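Local coordinates for protein leucine aminopeptidase (Legionella pneumophila, PDB 5GNE) that probably acts as a zinc-dependent aminopeptidase, removing residues from the amino ends of peptides, at residues E62-Q67 against H318-N323; A295-R300 against L366-E371; R300-P305 against M358-K363. All blocks are in the same frame, centred on the assembly; numbering follows the deposited sequence.

Contact 1 of 3, residues E62-Q67 against H318-N323; sequences EPYIQQ and HVNWTN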
ATOM      1  N   GLU A  62      -1.787 -17.535  -0.273  1.00 31.28           N
ATOM      2  CA  GLU A  62      -0.462 -18.136  -0.419  1.00 39.86           C
ATOM      3  C   GLU A  62       0.631 -17.584   0.505  1.00 40.15           C
ATOM      4  O   GLU A  62       1.414 -18.354   1.033  1.00 50.89           O
ATOM      5  CB  GLU A  62       0.006 -18.061  -1.872  1.00 42.32           C
ATOM      6  CG  GLU A  62       1.204 -18.957  -2.116  1.00 77.61           C
ATOM      7  CD  GLU A  62       1.640 -18.990  -3.571  1.00109.10           C
ATOM      8  OE1 GLU A  62       2.586 -18.262  -3.952  1.00117.59           O
ATOM      9  OE2 GLU A  62       1.053 -19.787  -4.330  1.00117.30           O
ATOM     10  N   PRO A  63       0.702 -16.258   0.706  1.00 47.95           N
ATOM     11  CA  PRO A  63       1.782 -15.842   1.607  1.00 40.67           C
ATOM     12  C   PRO A  63       1.599 -16.363   3.029  1.00 37.13           C
ATOM     13  O   PRO A  63       2.571 -16.425   3.745  1.00 45.09           O
ATOM     14  CB  PRO A  63       1.680 -14.311   1.594  1.00 39.99           C
ATOM     15  CG  PRO A  63       1.044 -13.996   0.278  1.00 38.95           C
ATOM     16  CD  PRO A  63       0.049 -15.096   0.067  1.00 36.00           C
ATOM     17  N   TYR A  64       0.387 -16.724   3.433  1.00 33.28           N
ATOM     18  CA  TYR A  64       0.185 -17.218   4.789  1.00 33.74           C
ATOM     19  C   TYR A  64       0.421 -18.731   4.926  1.00 40.22           C
ATOM     20  O   TYR A  64       0.775 -19.216   6.008  1.00 51.24           O
ATOM     21  CB  TYR A  64      -1.235 -16.870   5.290  1.00 34.58           C
ATOM     22  CG  TYR A  64      -1.546 -15.374   5.328  1.00 44.52           C
ATOM     23  CD1 TYR A  64      -1.316 -14.633   6.473  1.00 33.20           C
ATOM     24  CD2 TYR A  64      -2.045 -14.706   4.207  1.00 43.78           C
ATOM     25  CE1 TYR A  64      -1.601 -13.299   6.517  1.00 36.48           C
ATOM     26  CE2 TYR A  64      -2.336 -13.352   4.240  1.00 35.03           C
ATOM     27  CZ  TYR A  64      -2.110 -12.655   5.402  1.00 43.82           C
ATOM     28  OH  TYR A  64      -2.378 -11.303   5.456  1.00 52.82           O
ATOM     29  N   ILE A  65       0.252 -19.479   3.842  1.00 33.39           N
ATOM     30  CA  ILE A  65       0.289 -20.934   3.925  1.00 40.14           C
ATOM     31  C   ILE A  65       1.290 -21.603   2.977  1.00 46.64           C
ATOM     32  O   ILE A  65       1.558 -22.804   3.111  1.00 55.95           O
ATOM     33  CB  ILE A  65      -1.103 -21.523   3.665  1.00 38.80           C
ATOM     34  CG1 ILE A  65      -1.621 -21.147   2.279  1.00 34.76           C
ATOM     35  CG2 ILE A  65      -2.066 -21.052   4.708  1.00 32.09           C
ATOM     36  CD1 ILE A  65      -2.980 -21.746   2.012  1.00 34.38           C
ATOM     37  N   GLN A  66       1.840 -20.829   2.043  1.00 49.69           N
ATOM     38  CA  GLN A  66       2.967 -21.267   1.197  1.00 60.72           C
ATOM     39  C   GLN A  66       2.946 -22.701   0.719  1.00 61.98           C
ATOM     40  O   GLN A  66       3.881 -23.403   1.113  1.00 79.70           O
ATOM     41  CB  GLN A  66       4.324 -21.155   1.929  1.00 74.21           C
ATOM     42  CG  GLN A  66       4.711 -19.843   2.573  1.00 88.54           C
ATOM     43  CD  GLN A  66       4.422 -19.825   4.076  1.00 91.48           C
ATOM     44  OE1 GLN A  66       3.645 -20.632   4.588  1.00 92.36           O
ATOM     45  NE2 GLN A  66       5.042 -18.886   4.782  1.00 91.81           N
ATOM     46  N   GLN A  67       1.941 -23.167  -0.034  1.00 59.81           N
ATOM     47  CA  GLN A  67       2.048 -24.475  -0.720  1.00 69.90           C
ATOM     48  C   GLN A  67       1.809 -25.661   0.274  1.00 56.81           C
ATOM     49  O   GLN A  67       1.677 -26.811  -0.133  1.00 48.49           O
ATOM     50  CB  GLN A  67       3.456 -24.524  -1.394  1.00 70.08           C
ATOM     51  CG  GLN A  67       3.794 -23.238  -2.334  1.00 77.53           C
ATOM     52  CD  GLN A  67       2.768 -22.834  -3.382  1.00 91.22           C
ATOM     53  OE1 GLN A  67       2.862 -23.287  -4.533  1.00116.47           O
ATOM     54  NE2 GLN A  67       1.645 -22.242  -2.932  1.00 97.94           N
ATOM     55  N   HIS A 318      -2.431  -2.566   3.465  1.00 39.82           N
ATOM     56  CA  HIS A 318      -2.458  -2.405   4.912  1.00 36.06           C
ATOM     57  C   HIS A 318      -3.044  -3.638   5.603  1.00 34.20           C
ATOM     58  O   HIS A 318      -2.583  -4.027   6.676  1.00 35.02           O
ATOM     59  CB  HIS A 318      -3.237  -1.143   5.304  1.00 36.40           C
ATOM     60  CG  HIS A 318      -4.686  -1.190   4.955  1.00 36.99           C
ATOM     61  ND1 HIS A 318      -5.136  -1.225   3.651  1.00 40.52           N
ATOM     62  CD2 HIS A 318      -5.791  -1.220   5.736  1.00 36.46           C
ATOM     63  CE1 HIS A 318      -6.458  -1.273   3.641  1.00 33.84           C
ATOM     64  NE2 HIS A 318      -6.879  -1.271   4.894  1.00 41.59           N
ATOM     65  N   VAL A 319      -3.997  -4.276   4.936  1.00 33.54           N
ATOM     66  CA  VAL A 319      -4.656  -5.495   5.420  1.00 34.22           C
ATOM     67  C   VAL A 319      -3.665  -6.606   5.759  1.00 36.08           C
ATOM     68  O   VAL A 319      -3.829  -7.301   6.761  1.00 38.99           O
ATOM     69  CB  VAL A 319      -5.706  -5.974   4.384  1.00 44.91           C
ATOM     70  CG1 VAL A 319      -6.128  -7.411   4.610  1.00 29.30           C
ATOM     71  CG2 VAL A 319      -6.924  -5.047   4.442  1.00 29.62           C
ATOM     72  N   ASN A 320      -2.651  -6.802   4.933  1.00 31.05           N
ATOM     73  CA  ASN A 320      -1.642  -7.809   5.257  1.00 42.42           C
ATOM     74  C   ASN A 320      -0.846  -7.470   6.527  1.00 52.35           C
ATOM     75  O   ASN A 320      -0.514  -8.354   7.330  1.00 50.87           O
ATOM     76  CB  ASN A 320      -0.730  -8.032   4.073  1.00 26.57           C
ATOM     77  CG  ASN A 320      -1.401  -8.860   2.988  1.00 33.88           C
ATOM     78  OD1 ASN A 320      -2.030  -9.874   3.279  1.00 33.26           O
ATOM     79  ND2 ASN A 320      -1.308  -8.409   1.736  1.00 34.71           N
ATOM     80  N   TRP A 321      -0.569  -6.190   6.736  1.00 39.27           N
ATOM     81  CA  TRP A 321       0.075  -5.810   7.981  1.00 33.43           C
ATOM     82  C   TRP A 321      -0.837  -6.044   9.209  1.00 43.36           C
ATOM     83  O   TRP A 321      -0.398  -6.640  10.197  1.00 40.32           O
ATOM     84  CB  TRP A 321       0.538  -4.337   7.921  1.00 30.52           C
ATOM     85  CG  TRP A 321       1.661  -4.105   6.953  1.00 36.83           C
ATOM     86  CD1 TRP A 321       1.542  -3.670   5.669  1.00 30.96           C
ATOM     87  CD2 TRP A 321       3.083  -4.342   7.167  1.00 34.70           C
ATOM     88  NE1 TRP A 321       2.797  -3.597   5.067  1.00 31.06           N
ATOM     89  CE2 TRP A 321       3.753  -3.994   5.962  1.00 26.72           C
ATOM     90  CE3 TRP A 321       3.843  -4.787   8.258  1.00 31.02           C
ATOM     91  CZ2 TRP A 321       5.143  -4.088   5.814  1.00 25.81           C
ATOM     92  CZ3 TRP A 321       5.251  -4.884   8.110  1.00 33.56           C
ATOM     93  CH2 TRP A 321       5.876  -4.538   6.897  1.00 36.92           C
ATOM     94  N   THR A 322      -2.078  -5.553   9.184  1.00 38.10           N
ATOM     95  CA  THR A 322      -2.893  -5.696  10.368  1.00 42.24           C
ATOM     96  C   THR A 322      -3.199  -7.180  10.626  1.00 46.95           C
ATOM     97  O   THR A 322      -3.283  -7.587  11.769  1.00 40.44           O
ATOM     98  CB  THR A 322      -4.185  -4.861  10.333  1.00 55.10           C
ATOM     99  OG1 THR A 322      -5.288  -5.631   9.851  1.00 70.22           O
ATOM    100  CG2 THR A 322      -4.000  -3.663   9.485  1.00 35.83           C
ATOM    101  N   ASN A 323      -3.343  -7.987   9.578  1.00 46.80           N
ATOM    102  CA  ASN A 323      -3.538  -9.425   9.791  1.00 43.64           C
ATOM    103  C   ASN A 323      -2.405 -10.074  10.559  1.00 47.50           C
ATOM    104  O   ASN A 323      -2.618 -11.100  11.192  1.00 48.28           O
ATOM    105  CB  ASN A 323      -3.684 -10.172   8.463  1.00 38.82           C
ATOM    106  CG  ASN A 323      -5.065 -10.060   7.899  1.00 37.68           C
ATOM    107  OD1 ASN A 323      -5.959  -9.673   8.600  1.00 42.73           O
ATOM    108  ND2 ASN A 323      -5.244 -10.400   6.634  1.00 35.90           N
TER

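Contact 2 of 3, residues A295-R300 against L366-E371; sequences AELLTR and LAFIVE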
ATOM      1  N   ALA A 295      -4.819  11.757  12.089  1.00 54.50           N
ATOM      2  CA  ALA A 295      -5.800  12.844  12.149  1.00 51.97           C
ATOM      3  C   ALA A 295      -5.201  14.113  12.776  1.00 47.40           C
ATOM      4  O   ALA A 295      -5.375  15.203  12.249  1.00 47.09           O
ATOM      5  CB  ALA A 295      -7.056  12.406  12.898  1.00 41.42           C
ATOM      6  N   GLU A 296      -4.483  13.988  13.888  1.00 45.40           N
ATOM      7  CA  GLU A 296      -3.952  15.198  14.502  1.00 55.99           C
ATOM      8  C   GLU A 296      -2.773  15.780  13.729  1.00 55.21           C
ATOM      9  O   GLU A 296      -2.530  16.979  13.797  1.00 56.06           O
ATOM     10  CB  GLU A 296      -3.450  14.929  15.916  1.00 57.49           C
ATOM     11  CG  GLU A 296      -4.226  13.924  16.708  1.00 72.10           C
ATOM     12  CD  GLU A 296      -3.569  13.625  18.038  1.00 84.53           C
ATOM     13  OE1 GLU A 296      -2.435  13.090  18.057  1.00 90.83           O
ATOM     14  OE2 GLU A 296      -4.190  13.921  19.070  1.00 90.15           O
ATOM     15  N   LEU A 297      -2.083  14.951  12.948  1.00 51.04           N
ATOM     16  CA  LEU A 297      -1.018  15.464  12.101  1.00 46.11           C
ATOM     17  C   LEU A 297      -1.653  16.300  10.997  1.00 51.37           C
ATOM     18  O   LEU A 297      -1.186  17.405  10.679  1.00 51.59           O
ATOM     19  CB  LEU A 297      -0.159  14.329  11.527  1.00 41.57           C
ATOM     20  CG  LEU A 297       0.675  13.409  12.458  1.00 43.21           C
ATOM     21  CD1 LEU A 297       1.246  12.264  11.642  1.00 33.33           C
ATOM     22  CD2 LEU A 297       1.799  14.111  13.205  1.00 41.39           C
ATOM     23  N   LEU A 298      -2.760  15.797  10.455  1.00 49.90           N
ATOM     24  CA  LEU A 298      -3.468  16.521   9.400  1.00 44.42           C
ATOM     25  C   LEU A 298      -3.967  17.878   9.890  1.00 55.46           C
ATOM     26  O   LEU A 298      -3.791  18.908   9.226  1.00 68.29           O
ATOM     27  CB  LEU A 298      -4.639  15.690   8.877  1.00 48.20           C
ATOM     28  CG  LEU A 298      -4.315  14.625   7.819  1.00 46.94           C
ATOM     29  CD1 LEU A 298      -5.561  13.869   7.389  1.00 50.06           C
ATOM     30  CD2 LEU A 298      -3.635  15.261   6.615  1.00 38.74           C
ATOM     31  N   THR A 299      -4.584  17.886  11.058  1.00 50.29           N
ATOM     32  CA  THR A 299      -5.087  19.127  11.603  1.00 58.84           C
ATOM     33  C   THR A 299      -3.950  20.069  12.010  1.00 60.40           C
ATOM     34  O   THR A 299      -3.927  21.242  11.602  1.00 52.13           O
ATOM     35  CB  THR A 299      -6.032  18.856  12.781  1.00 52.60           C
ATOM     36  OG1 THR A 299      -7.234  18.272  12.261  1.00 65.78           O
ATOM     37  CG2 THR A 299      -6.399  20.154  13.485  1.00 51.44           C
ATOM     38  N   ARG A 300      -2.999  19.555  12.784  1.00 58.13           N
ATOM     39  CA  ARG A 300      -1.929  20.393  13.308  1.00 60.47           C
ATOM     40  C   ARG A 300      -0.954  20.880  12.238  1.00 55.69           C
ATOM     41  O   ARG A 300      -0.512  22.020  12.289  1.00 60.68           O
ATOM     42  CB  ARG A 300      -1.157  19.650  14.392  1.00 67.48           C
ATOM     43  CG  ARG A 300       0.025  20.423  14.902  1.00 77.77           C
ATOM     44  CD  ARG A 300       0.185  20.259  16.389  1.00 87.20           C
ATOM     45  NE  ARG A 300       1.075  21.281  16.920  1.00 95.36           N
ATOM     46  CZ  ARG A 300       1.396  21.387  18.201  1.00105.19           C
ATOM     47  NH1 ARG A 300       0.899  20.521  19.077  1.00103.15           N
ATOM     48  NH2 ARG A 300       2.218  22.354  18.602  1.00109.91           N
ATOM     49  N   LEU A 366       5.521  13.125   5.831  1.00 37.74           N
ATOM     50  CA  LEU A 366       6.742  13.636   6.454  1.00 31.33           C
ATOM     51  C   LEU A 366       6.531  13.970   7.933  1.00 36.00           C
ATOM     52  O   LEU A 366       7.400  13.701   8.750  1.00 47.22           O
ATOM     53  CB  LEU A 366       7.252  14.844   5.681  1.00 31.92           C
ATOM     54  CG  LEU A 366       7.898  14.475   4.335  1.00 36.40           C
ATOM     55  CD1 LEU A 366       8.219  15.681   3.449  1.00 35.62           C
ATOM     56  CD2 LEU A 366       9.149  13.667   4.554  1.00 32.99           C
ATOM     57  N   ALA A 367       5.386  14.554   8.288  1.00 41.09           N
ATOM     58  CA  ALA A 367       5.042  14.763   9.703  1.00 36.49           C
ATOM     59  C   ALA A 367       4.995  13.411  10.451  1.00 42.31           C
ATOM     60  O   ALA A 367       5.511  13.255  11.579  1.00 34.92           O
ATOM     61  CB  ALA A 367       3.728  15.486   9.823  1.00 34.33           C
ATOM     62  N   PHE A 368       4.361  12.438   9.805  1.00 36.89           N
ATOM     63  CA  PHE A 368       4.331  11.068  10.291  1.00 36.90           C
ATOM     64  C   PHE A 368       5.741  10.556  10.584  1.00 43.05           C
ATOM     65  O   PHE A 368       6.038  10.108  11.686  1.00 47.19           O
ATOM     66  CB  PHE A 368       3.623  10.209   9.253  1.00 41.25           C
ATOM     67  CG  PHE A 368       3.304   8.820   9.705  1.00 43.84           C
ATOM     68  CD1 PHE A 368       2.204   8.566  10.513  1.00 44.99           C
ATOM     69  CD2 PHE A 368       4.056   7.749   9.236  1.00 33.65           C
ATOM     70  CE1 PHE A 368       1.897   7.254  10.893  1.00 43.81           C
ATOM     71  CE2 PHE A 368       3.762   6.453   9.607  1.00 37.33           C
ATOM     72  CZ  PHE A 368       2.675   6.202  10.431  1.00 43.77           C
ATOM     73  N   ILE A 369       6.616  10.664   9.593  1.00 44.43           N
ATOM     74  CA  ILE A 369       7.992  10.223   9.735  1.00 38.08           C
ATOM     75  C   ILE A 369       8.755  10.998  10.820  1.00 39.30           C
ATOM     76  O   ILE A 369       9.502  10.417  11.594  1.00 39.92           O
ATOM     77  CB  ILE A 369       8.735  10.336   8.408  1.00 42.77           C
ATOM     78  CG1 ILE A 369       8.267   9.251   7.440  1.00 37.13           C
ATOM     79  CG2 ILE A 369      10.219  10.162   8.603  1.00 44.65           C
ATOM     80  CD1 ILE A 369       8.919   9.390   6.103  1.00 36.88           C
ATOM     81  N   VAL A 370       8.559  12.307  10.909  1.00 38.27           N
ATOM     82  CA  VAL A 370       9.305  13.078  11.905  1.00 36.64           C
ATOM     83  C   VAL A 370       8.798  12.781  13.309  1.00 44.64           C
ATOM     84  O   VAL A 370       9.581  12.514  14.224  1.00 53.05           O
ATOM     85  CB  VAL A 370       9.226  14.605  11.641  1.00 41.65           C
ATOM     86  CG1 VAL A 370       9.773  15.387  12.822  1.00 42.48           C
ATOM     87  CG2 VAL A 370       9.999  14.960  10.388  1.00 33.33           C
ATOM     88  N   GLU A 371       7.494  12.857  13.517  1.00 44.10           N
ATOM     89  CA  GLU A 371       7.018  12.728  14.877  1.00 49.98           C
ATOM     90  C   GLU A 371       7.170  11.302  15.429  1.00 53.91           C
ATOM     91  O   GLU A 371       7.385  11.129  16.636  1.00 49.42           O
ATOM     92  CB  GLU A 371       5.594  13.230  14.990  1.00 37.93           C
ATOM     93  CG  GLU A 371       5.493  14.710  14.607  1.00 41.68           C
ATOM     94  CD  GLU A 371       6.071  15.647  15.658  1.00 48.27           C
ATOM     95  OE1 GLU A 371       6.580  15.165  16.682  1.00 49.13           O
ATOM     96  OE2 GLU A 371       5.999  16.880  15.483  1.00 49.14           O
TER

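Contact 3 of 3, residues R300-P305 against M358-K363; sequences RYVKTP and MVNFTK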
ATOM      1  N   ARG A 300      -2.999  19.555  12.784  1.00 58.13           N
ATOM      2  CA  ARG A 300      -1.929  20.393  13.308  1.00 60.47           C
ATOM      3  C   ARG A 300      -0.954  20.880  12.238  1.00 55.69           C
ATOM      4  O   ARG A 300      -0.512  22.020  12.289  1.00 60.68           O
ATOM      5  CB  ARG A 300      -1.157  19.650  14.392  1.00 67.48           C
ATOM      6  CG  ARG A 300       0.025  20.423  14.902  1.00 77.77           C
ATOM      7  CD  ARG A 300       0.185  20.259  16.389  1.00 87.20           C
ATOM      8  NE  ARG A 300       1.075  21.281  16.920  1.00 95.36           N
ATOM      9  CZ  ARG A 300       1.396  21.387  18.201  1.00105.19           C
ATOM     10  NH1 ARG A 300       0.899  20.521  19.077  1.00103.15           N
ATOM     11  NH2 ARG A 300       2.218  22.354  18.602  1.00109.91           N
ATOM     12  N   TYR A 301      -0.606  20.031  11.276  1.00 53.81           N
ATOM     13  CA  TYR A 301       0.459  20.394  10.334  1.00 53.47           C
ATOM     14  C   TYR A 301      -0.004  20.612   8.898  1.00 55.68           C
ATOM     15  O   TYR A 301       0.356  21.614   8.281  1.00 59.19           O
ATOM     16  CB  TYR A 301       1.565  19.332  10.329  1.00 52.11           C
ATOM     17  CG  TYR A 301       2.364  19.249  11.610  1.00 46.47           C
ATOM     18  CD1 TYR A 301       2.979  20.379  12.132  1.00 45.53           C
ATOM     19  CD2 TYR A 301       2.556  18.032  12.265  1.00 41.59           C
ATOM     20  CE1 TYR A 301       3.731  20.313  13.292  1.00 49.20           C
ATOM     21  CE2 TYR A 301       3.311  17.962  13.424  1.00 43.70           C
ATOM     22  CZ  TYR A 301       3.900  19.110  13.927  1.00 44.16           C
ATOM     23  OH  TYR A 301       4.658  19.070  15.073  1.00 55.02           O
ATOM     24  N   VAL A 302      -0.812  19.697   8.369  1.00 51.35           N
ATOM     25  CA  VAL A 302      -1.231  19.805   6.980  1.00 46.49           C
ATOM     26  C   VAL A 302      -2.353  20.838   6.883  1.00 59.69           C
ATOM     27  O   VAL A 302      -2.644  21.355   5.799  1.00 59.45           O
ATOM     28  CB  VAL A 302      -1.665  18.452   6.402  1.00 51.03           C
ATOM     29  CG1 VAL A 302      -1.815  18.542   4.889  1.00 44.52           C
ATOM     30  CG2 VAL A 302      -0.623  17.401   6.715  1.00 51.89           C
ATOM     31  N   LYS A 303      -2.956  21.138   8.033  1.00 68.12           N
ATOM     32  CA  LYS A 303      -4.097  22.056   8.156  1.00 70.07           C
ATOM     33  C   LYS A 303      -5.158  21.732   7.110  1.00 77.19           C
ATOM     34  O   LYS A 303      -5.544  22.564   6.297  1.00 81.15           O
ATOM     35  CB  LYS A 303      -3.601  23.498   8.022  1.00 65.79           C
ATOM     36  CG  LYS A 303      -2.498  23.836   9.051  1.00 74.57           C
ATOM     37  CD  LYS A 303      -3.000  24.555  10.299  1.00 92.68           C
ATOM     38  CE  LYS A 303      -1.885  25.372  10.965  1.00 98.25           C
ATOM     39  NZ  LYS A 303      -2.110  25.614  12.427  1.00 98.96           N
ATOM     40  N   THR A 304      -5.625  20.493   7.159  1.00 79.89           N
ATOM     41  CA  THR A 304      -6.627  19.977   6.239  1.00 77.40           C
ATOM     42  C   THR A 304      -7.846  19.470   7.005  1.00 68.91           C
ATOM     43  O   THR A 304      -7.721  19.051   8.155  1.00 63.88           O
ATOM     44  CB  THR A 304      -5.979  18.838   5.369  1.00 74.79           C
ATOM     45  OG1 THR A 304      -5.462  19.385   4.149  1.00 78.47           O
ATOM     46  CG2 THR A 304      -6.935  17.745   5.035  1.00 76.22           C
ATOM     47  N   PRO A 305      -9.046  19.587   6.416  1.00 64.05           N
ATOM     48  CA  PRO A 305     -10.190  18.939   7.072  1.00 60.55           C
ATOM     49  C   PRO A 305      -9.979  17.431   7.098  1.00 62.90           C
ATOM     50  O   PRO A 305      -9.503  16.856   6.114  1.00 61.70           O
ATOM     51  CB  PRO A 305     -11.389  19.309   6.193  1.00 53.96           C
ATOM     52  CG  PRO A 305     -10.924  20.380   5.314  1.00 57.51           C
ATOM     53  CD  PRO A 305      -9.439  20.287   5.181  1.00 59.40           C
ATOM     54  N   MET A 358      -1.582  15.628  -3.650  1.00 52.13           N
ATOM     55  CA  MET A 358      -0.389  14.833  -3.438  1.00 41.48           C
ATOM     56  C   MET A 358       0.615  15.527  -2.544  1.00 49.77           C
ATOM     57  O   MET A 358       1.185  14.900  -1.629  1.00 51.63           O
ATOM     58  CB  MET A 358       0.234  14.516  -4.774  1.00 42.29           C
ATOM     59  CG  MET A 358      -0.680  13.678  -5.626  1.00 43.26           C
ATOM     60  SD  MET A 358       0.161  13.096  -7.074  1.00 63.99           S
ATOM     61  CE  MET A 358      -1.160  12.298  -7.870  1.00 97.38           C
ATOM     62  N   VAL A 359       0.810  16.825  -2.776  1.00 43.35           N
ATOM     63  CA  VAL A 359       1.692  17.590  -1.911  1.00 42.64           C
ATOM     64  C   VAL A 359       1.206  17.458  -0.466  1.00 48.89           C
ATOM     65  O   VAL A 359       2.006  17.260   0.432  1.00 51.58           O
ATOM     66  CB  VAL A 359       1.758  19.098  -2.300  1.00 51.19           C
ATOM     67  CG1 VAL A 359       2.368  19.911  -1.158  1.00 45.50           C
ATOM     68  CG2 VAL A 359       2.566  19.302  -3.571  1.00 47.84           C
ATOM     69  N   ASN A 360      -0.104  17.531  -0.237  1.00 53.27           N
ATOM     70  CA  ASN A 360      -0.622  17.382   1.127  1.00 50.25           C
ATOM     71  C   ASN A 360      -0.357  15.981   1.716  1.00 54.67           C
ATOM     72  O   ASN A 360       0.021  15.869   2.879  1.00 54.28           O
ATOM     73  CB  ASN A 360      -2.111  17.722   1.193  1.00 49.24           C
ATOM     74  CG  ASN A 360      -2.378  19.248   1.167  1.00 57.84           C
ATOM     75  OD1 ASN A 360      -1.489  20.066   1.469  1.00 57.35           O
ATOM     76  ND2 ASN A 360      -3.611  19.626   0.824  1.00 44.23           N
ATOM     77  N   PHE A 361      -0.541  14.918   0.926  1.00 48.47           N
ATOM     78  CA  PHE A 361      -0.151  13.570   1.376  1.00 42.21           C
ATOM     79  C   PHE A 361       1.351  13.469   1.656  1.00 38.11           C
ATOM     80  O   PHE A 361       1.765  12.817   2.617  1.00 42.23           O
ATOM     81  CB  PHE A 361      -0.538  12.510   0.350  1.00 46.28           C
ATOM     82  CG  PHE A 361      -1.988  12.134   0.378  1.00 49.53           C
ATOM     83  CD1 PHE A 361      -2.907  12.812  -0.408  1.00 52.38           C
ATOM     84  CD2 PHE A 361      -2.436  11.114   1.200  1.00 47.31           C
ATOM     85  CE1 PHE A 361      -4.262  12.483  -0.383  1.00 58.16           C
ATOM     86  CE2 PHE A 361      -3.789  10.769   1.222  1.00 50.74           C
ATOM     87  CZ  PHE A 361      -4.703  11.457   0.428  1.00 48.29           C
ATOM     88  N   THR A 362       2.170  14.144   0.854  1.00 39.51           N
ATOM     89  CA  THR A 362       3.597  14.209   1.179  1.00 45.26           C
ATOM     90  C   THR A 362       3.853  14.905   2.506  1.00 43.26           C
ATOM     91  O   THR A 362       4.639  14.416   3.321  1.00 42.16           O
ATOM     92  CB  THR A 362       4.407  14.925   0.066  1.00 38.17           C
ATOM     93  OG1 THR A 362       4.075  14.322  -1.180  1.00 38.46           O
ATOM     94  CG2 THR A 362       5.890  14.770   0.282  1.00 33.46           C
ATOM     95  N   LYS A 363       3.153  16.015   2.747  1.00 48.33           N
ATOM     96  CA  LYS A 363       3.253  16.677   4.043  1.00 40.36           C
ATOM     97  C   LYS A 363       2.891  15.709   5.158  1.00 39.81           C
ATOM     98  O   LYS A 363       3.665  15.536   6.116  1.00 41.95           O
ATOM     99  CB  LYS A 363       2.365  17.910   4.105  1.00 40.26           C
ATOM    100  CG  LYS A 363       2.906  19.089   3.320  1.00 50.75           C
ATOM    101  CD  LYS A 363       1.986  20.305   3.351  1.00 49.56           C
ATOM    102  CE  LYS A 363       2.699  21.500   2.716  1.00 49.01           C
ATOM    103  NZ  LYS A 363       1.820  22.631   2.412  1.00 57.43           N
TER

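Contact 1 of 3, residues E62-Q67 against H318-N323
Tyr64 reaches from the short helix 62-65 to Asn320 and Asn323, one turn apart on helix 318-323, and its hydroxyl forms a hydrogen-bonded bridge between the N-terminal part of the chain and the zinc-peptidase domain of family M28. The pairing illustrates how one phenol can serve two amides by being donor to one and acceptor from the other. Tyr64 OH donates to Asn320 OD1 over 2.6 Å, arriving in the carbonyl plane on a lone pair, with a C=O...donor angle of 135°. In return it accepts from Asn323 ND2 at 3.2 Å, the N-H pointing almost straight at the oxygen (162°) and the hydroxyl lying in the plane of that amide. The tyrosine ring is inclined to both amides, more steeply to that of Asn323, and Asn320 OD1 lies at the ring edge. Both bonds are made by the hydroxyl. Its CG stands anti to the carbonyl carbon (chi1 -60°), which carries the ring out from its helix toward the asparagines.

Other polar groups nearby have partners of their own. On the first segment, Glu62 OE2 forms a salt bridge with Lys167. The Asn320 side chain lies about 7 Å from that of Glu238, which binds zinc in a structure of this protein though not in this model. Asn320 ND2 bonds to Ser245 OG and, weakly, to Leu242 O; with OD1 held by Tyr64 OH, both ends of this buried amide are engaged and its rotation is set.

Contact 2 of 3, residues A295-R300 against L366-E371
Leu297 presents its two methyl groups to three residues of helix 366-371, Ala367, Phe368 and Glu371, and contributes more buried surface than its partners together. Here helix 288-302 packs on helix 355-373 within the M28 zinc-peptidase fold, away from the metal site. Within the two segments the helix axes pass 10.0 Å apart, with their N-to-C directions 114° apart, and Leu297 sits where the backbones come nearest, opposite Ala367. Its branches divide the work. CD1 presses on the backbone of the facing helix, 3.6 Å from Phe368 CA, and also touches Phe368 CB at 3.9 Å. The CG of Phe368 is anti to its backbone N (chi1 -170°), which places the ring beside Leu297 CD1, and the methyl meets it at the edge, in the ring plane. CD2 takes the other direction, 4.1 Å from Ala367 CB and 4.0 Å from Glu371 CG. The small alanine methyl lets the leucine come close to the helix.

Glu371 joins through its aliphatic CG alone, the leucine and glutamate chains running antiparallel alongside each other. With no hydrogen bond between the segments, the contact rests on dispersion and the exclusion of water, while the Glu371 carboxylate, probably charged, is bonded outside them, OE2 to Tyr301 OH and His98 N, OE1 to Asn97 N.

Contact 3 of 3, residues R300-P305 against M358-K363
The Asn360 amide has one face covered from segment 300-305: Val302 CG1 lies over it, 3.8 Å from Asn360 CG, and Thr304 OG1 stands above the same face. This face belongs to the packing of the C-terminal end of helix 288-302 against helix 355-373, within the alpha/beta fold of the M28 zinc peptidases. A second flat group, the Tyr301 ring, flanks that packing; it has Arg300 CG over its centre, 3.9 Å above the plane, and also touches Val102 and Phe106 of helix 99-106.

Val302 wedges between Asn360 and Lys363, one turn apart. Its CG1 is anti to the backbone N (chi1 -168°), and the two methyls are thereby split between the neighbours: CG1 to the asparagine, CG2 to Lys363 CB at 4.0 Å. The lysine gives only the base of its side chain to Val302, and its extended chain runs beyond.

The last turn of the helix, 300-302, is of the wider pi type, and Lys303, the first residue beyond it, takes a positive phi (47°). Thr304, which follows, points its side chain toward Asn360. The threonine hydroxyl is bonded weakly to Gln277 O, and across the contact Thr304 OG1 and Asn360 ND2 remain 3.8 Å apart, too far to count as a hydrogen bond.

In the fold
Contacts 2 and 3 are successive parts of one interface between helices 288-302 and 355-373. Their centres lie about 8 Å apart, and from their shared Arg300 inward, contact 3 lies between the two segments of contact 2. Besides the bond of Tyr301 to Glu371, the two are tied by a probable hydrogen bond of 3.2 Å between Leu298 O and Thr304 N, and by packing of Tyr301 CD2 on Ala367 CB at 3.7 Å. Contact 1 stands apart, its centre about 28 Å from that of contact 2 and 31 Å from that of contact 3. It lies nearer the metals, the Val319 side chain being about 11 Å from a bound zinc, whereas the helix interface lies away from the annotated sites.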